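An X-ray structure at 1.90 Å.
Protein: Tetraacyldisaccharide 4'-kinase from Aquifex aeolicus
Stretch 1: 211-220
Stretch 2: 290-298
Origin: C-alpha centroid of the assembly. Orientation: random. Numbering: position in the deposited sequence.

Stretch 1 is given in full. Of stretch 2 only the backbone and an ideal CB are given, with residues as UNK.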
# COMPACT_ATOMS: atom_id res chain seq x y z
N LEU A 211 -15.78 2.57 10.08
CA LEU A 211 -14.64 3.25 10.70
C LEU A 211 -13.59 2.29 11.26
O LEU A 211 -13.87 1.12 11.54
CB LEU A 211 -15.15 4.15 11.82
CG LEU A 211 -16.20 5.20 11.49
CD1 LEU A 211 -16.68 5.91 12.76
CD2 LEU A 211 -15.65 6.20 10.47
N LEU A 212 -12.37 2.79 11.41
CA LEU A 212 -11.36 2.10 12.20
C LEU A 212 -11.19 2.90 13.49
O LEU A 212 -10.98 4.11 13.43
CB LEU A 212 -10.03 2.07 11.46
CG LEU A 212 -10.00 1.15 10.24
CD1 LEU A 212 -8.68 1.28 9.50
CD2 LEU A 212 -10.22 -0.28 10.68
N ASN A 213 -11.27 2.23 14.64
CA ASN A 213 -10.95 2.91 15.89
C ASN A 213 -9.44 2.96 16.11
O ASN A 213 -8.67 2.56 15.24
CB ASN A 213 -11.72 2.33 17.09
CG ASN A 213 -11.30 0.91 17.45
OD1 ASN A 213 -10.23 0.46 17.07
ND2 ASN A 213 -12.14 0.22 18.21
N SER A 214 -9.01 3.50 17.25
CA SER A 214 -7.58 3.69 17.49
C SER A 214 -6.85 2.37 17.78
O SER A 214 -5.62 2.32 17.73
CB SER A 214 -7.35 4.69 18.63
OG SER A 214 -7.95 4.24 19.83
N ASP A 215 -7.60 1.32 18.08
CA ASP A 215 -7.03 -0.03 18.18
C ASP A 215 -7.06 -0.75 16.83
O ASP A 215 -6.81 -1.96 16.74
CB ASP A 215 -7.78 -0.85 19.23
CG ASP A 215 -7.62 -0.28 20.63
OD1 ASP A 215 -6.49 0.14 20.97
OD2 ASP A 215 -8.62 -0.24 21.38
N PHE A 216 -7.35 0.01 15.78
CA PHE A 216 -7.46 -0.54 14.43
C PHE A 216 -8.47 -1.69 14.27
O PHE A 216 -8.28 -2.61 13.47
CB PHE A 216 -6.07 -0.89 13.87
CG PHE A 216 -5.33 0.31 13.37
CD1 PHE A 216 -4.72 1.19 14.26
CD2 PHE A 216 -5.27 0.60 12.01
CE1 PHE A 216 -4.05 2.32 13.80
CE2 PHE A 216 -4.61 1.71 11.56
CZ PHE A 216 -4.00 2.58 12.45
N GLU A 217 -9.55 -1.58 15.03
CA GLU A 217 -10.69 -2.49 14.94
C GLU A 217 -11.82 -1.82 14.15
O GLU A 217 -12.05 -0.61 14.28
CB GLU A 217 -11.18 -2.85 16.34
CG GLU A 217 -10.14 -3.58 17.18
CD GLU A 217 -10.48 -3.60 18.66
OE1 GLU A 217 -11.23 -2.71 19.12
OE2 GLU A 217 -9.99 -4.51 19.37
N GLU A 218 -12.51 -2.60 13.33
CA GLU A 218 -13.64 -2.08 12.56
C GLU A 218 -14.85 -1.77 13.42
O GLU A 218 -15.27 -2.59 14.24
CB GLU A 218 -14.03 -3.07 11.46
CG GLU A 218 -12.97 -3.21 10.40
CD GLU A 218 -13.42 -4.05 9.22
OE1 GLU A 218 -14.62 -4.42 9.18
OE2 GLU A 218 -12.59 -4.33 8.34
N VAL A 219 -15.39 -0.57 13.26
CA VAL A 219 -16.60 -0.17 13.97
C VAL A 219 -17.55 0.56 13.04
O VAL A 219 -17.12 1.24 12.11
CB VAL A 219 -16.28 0.73 15.20
CG1 VAL A 219 -15.45 -0.03 16.23
CG2 VAL A 219 -15.60 2.00 14.78
N PRO A 220 -18.86 0.41 13.27
CA PRO A 220 -19.89 1.03 12.43
C PRO A 220 -19.72 2.54 12.34
O PRO A 220 -19.33 3.18 13.32
CB PRO A 220 -21.19 0.70 13.16
CG PRO A 220 -20.88 -0.57 13.88
CD PRO A 220 -19.45 -0.44 14.32
N UNK A 290 -11.49 8.19 21.18
CA UNK A 290 -12.44 9.04 20.47
C UNK A 290 -11.93 9.49 19.09
O UNK A 290 -12.47 10.41 18.50
CB UNK A 290 -12.76 10.27 21.32
N UNK A 291 -10.91 8.79 18.58
CA UNK A 291 -10.26 9.14 17.31
C UNK A 291 -10.36 7.97 16.34
O UNK A 291 -9.99 6.86 16.69
CB UNK A 291 -8.80 9.52 17.53
N UNK A 292 -10.85 8.24 15.13
CA UNK A 292 -11.15 7.20 14.14
C UNK A 292 -10.62 7.55 12.75
O UNK A 292 -10.34 8.72 12.46
CB UNK A 292 -12.66 6.97 14.07
N UNK A 293 -10.50 6.54 11.90
CA UNK A 293 -10.20 6.72 10.49
C UNK A 293 -11.32 6.11 9.65
O UNK A 293 -12.11 5.32 10.14
CB UNK A 293 -8.85 6.09 10.14
N UNK A 294 -11.40 6.50 8.38
CA UNK A 294 -12.38 5.91 7.50
C UNK A 294 -11.87 4.56 7.00
O UNK A 294 -10.67 4.37 6.78
CB UNK A 294 -12.69 6.85 6.33
N UNK A 295 -12.79 3.61 6.83
CA UNK A 295 -12.41 2.30 6.33
C UNK A 295 -13.13 2.00 5.03
O UNK A 295 -14.36 2.03 4.96
CB UNK A 295 -12.71 1.22 7.37
N UNK A 296 -12.35 1.75 3.99
CA UNK A 296 -12.88 1.38 2.69
C UNK A 296 -12.61 -0.09 2.42
O UNK A 296 -11.67 -0.67 2.97
CB UNK A 296 -12.27 2.25 1.59
N UNK A 297 -13.44 -0.71 1.59
CA UNK A 297 -13.24 -2.10 1.22
C UNK A 297 -13.03 -2.17 -0.28
O UNK A 297 -13.59 -1.35 -1.01
CB UNK A 297 -14.42 -2.97 1.65
N UNK A 298 -12.21 -3.11 -0.72
CA UNK A 298 -11.98 -3.31 -2.15
C UNK A 298 -13.08 -4.19 -2.70
O UNK A 298 -13.45 -5.20 -2.11
CB UNK A 298 -10.61 -3.93 -2.41

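Stretch 1 folds as a hairpin: Leu-211 and Val-219 exchange backbone hydrogen bonds, and a type I turn from Asn-213 to Phe-216 closes the loop. Stretch 2 runs antiparallel to the Leu-211 and Leu-212 strand.

Position 290 precedes the strand, and its CB points away from stretch 1, with nothing of it within 5.5 Å. Many residues would suit, polar ones included; it is Asn-290, whose ND2 is hydrogen-bonded elsewhere in the structure.

At position 291 the phi/psi of -121/128° is that of a strand, and the CB points sideways, 5.2 Å from Ser-214 CB. Stretch 1 sets little limit here, and a beta-branched residue would fit the backbone well. The residue is Val-291, chi1 t. Its main chain does more than its side chain: a water accepts from Ser-214 N (2.8 Å) and donates to Val-291 O (2.7 Å), carrying the link on where the direct strand pairing has stopped.

Position 292 is more demanding. Its CB lies 4.4 Å from Leu-211 CD1 and 4.8 Å from Asn-213 CA, and Val-219 offers a further apolar surface beyond. A large apolar side chain is favoured, whether aromatic, leucine or methionine. Phe-292, chi1 m, reaches across the hairpin: its CG is 4.3 Å from Leu-211 CD1, and its CE2 is 3.7 Å from Asn-213 CB and 4.0 Å from Val-219 CG2. Its CA also makes a CA-H...O contact with Leu-212 O at 3.2 Å.

Position 293 forms the hydrogen-bonded pair with Leu-212, and its CB lies on the same face of the sheet as that leucine's side chain. A small or medium apolar residue would suit. The residue is Ala-293, with its CB 4.4 Å from Leu-212 CB. The backbone ties the strands together, Leu-212 N to Ala-293 O at 2.8 Å and Ala-293 N to Leu-212 O at 2.9 Å, both nearly straight.

At position 294 the CB points away, yet Leu-211 CD2 is 5.1 Å from it, so a flexible apolar chain could turn back to meet that methyl. Leu-294 (m, t) does so, its CD2 coming to 3.9 Å from Leu-211 CD2.

Position 295 points toward stretch 1, with Leu-212 CG 3.9 Å from the CB and the Glu-218 side chain farther along. This mixed setting would accept an apolar residue, or a polar one able to approach the carboxylate. Asn-295, chi1 t, lays its ND2 3.6 Å from Leu-212 CD2 and 3.3 Å from Glu-218 OE2.

Position 296 is out of reach of stretch 1, which places no demand on it; it is Phe-296.

Position 297 has a CB directed sideways with nothing near, but the Glu-218 carboxylate lies within range of a long side chain, so lysine or arginine would be apt. Lys-297 bends back through two m rotamers, and its NZ forms a salt bridge with Glu-218 OE2 at 3.3 Å, a weak hydrogen bond.

Position 298 is likewise unconstrained by stretch 1, and is Val-298.

Stretch 2, residues 290-298: NVFALNFKV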
# COMPACT_ATOMS: atom_id res chain seq x y z
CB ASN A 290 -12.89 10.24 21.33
CG ASN A 290 -11.72 11.17 21.74
OD1 ASN A 290 -10.55 10.76 21.75
ND2 ASN A 290 -12.05 12.41 22.09
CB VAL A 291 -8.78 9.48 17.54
CG1 VAL A 291 -8.09 9.83 16.23
CG2 VAL A 291 -8.64 10.61 18.57
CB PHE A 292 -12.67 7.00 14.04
CG PHE A 292 -13.33 6.70 15.35
CD1 PHE A 292 -13.70 7.72 16.21
CD2 PHE A 292 -13.57 5.39 15.73
CE1 PHE A 292 -14.29 7.43 17.43
CE2 PHE A 292 -14.17 5.10 16.94
CZ PHE A 292 -14.53 6.12 17.80
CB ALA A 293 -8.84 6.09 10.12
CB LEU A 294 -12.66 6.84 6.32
CG LEU A 294 -13.03 8.28 6.67
CD1 LEU A 294 -13.19 9.12 5.41
CD2 LEU A 294 -14.29 8.33 7.52
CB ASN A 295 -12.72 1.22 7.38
CG ASN A 295 -12.01 -0.09 7.11
OD1 ASN A 295 -11.15 -0.18 6.23
ND2 ASN A 295 -12.34 -1.11 7.88
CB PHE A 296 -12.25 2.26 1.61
CG PHE A 296 -12.69 3.68 1.67
CD1 PHE A 296 -12.18 4.54 2.62
CD2 PHE A 296 -13.65 4.15 0.79
CE1 PHE A 296 -12.60 5.86 2.68
CE2 PHE A 296 -14.07 5.46 0.84
CZ PHE A 296 -13.55 6.32 1.79
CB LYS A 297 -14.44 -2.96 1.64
CG LYS A 297 -14.54 -3.20 3.15
CD LYS A 297 -13.33 -3.95 3.67
CE LYS A 297 -13.32 -4.03 5.19
NZ LYS A 297 -14.50 -4.76 5.73
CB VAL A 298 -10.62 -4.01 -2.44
CG1 VAL A 298 -10.64 -4.66 -3.83
CG2 VAL A 298 -9.47 -3.01 -2.31
O HOH W 1 -10.88 5.16 18.61
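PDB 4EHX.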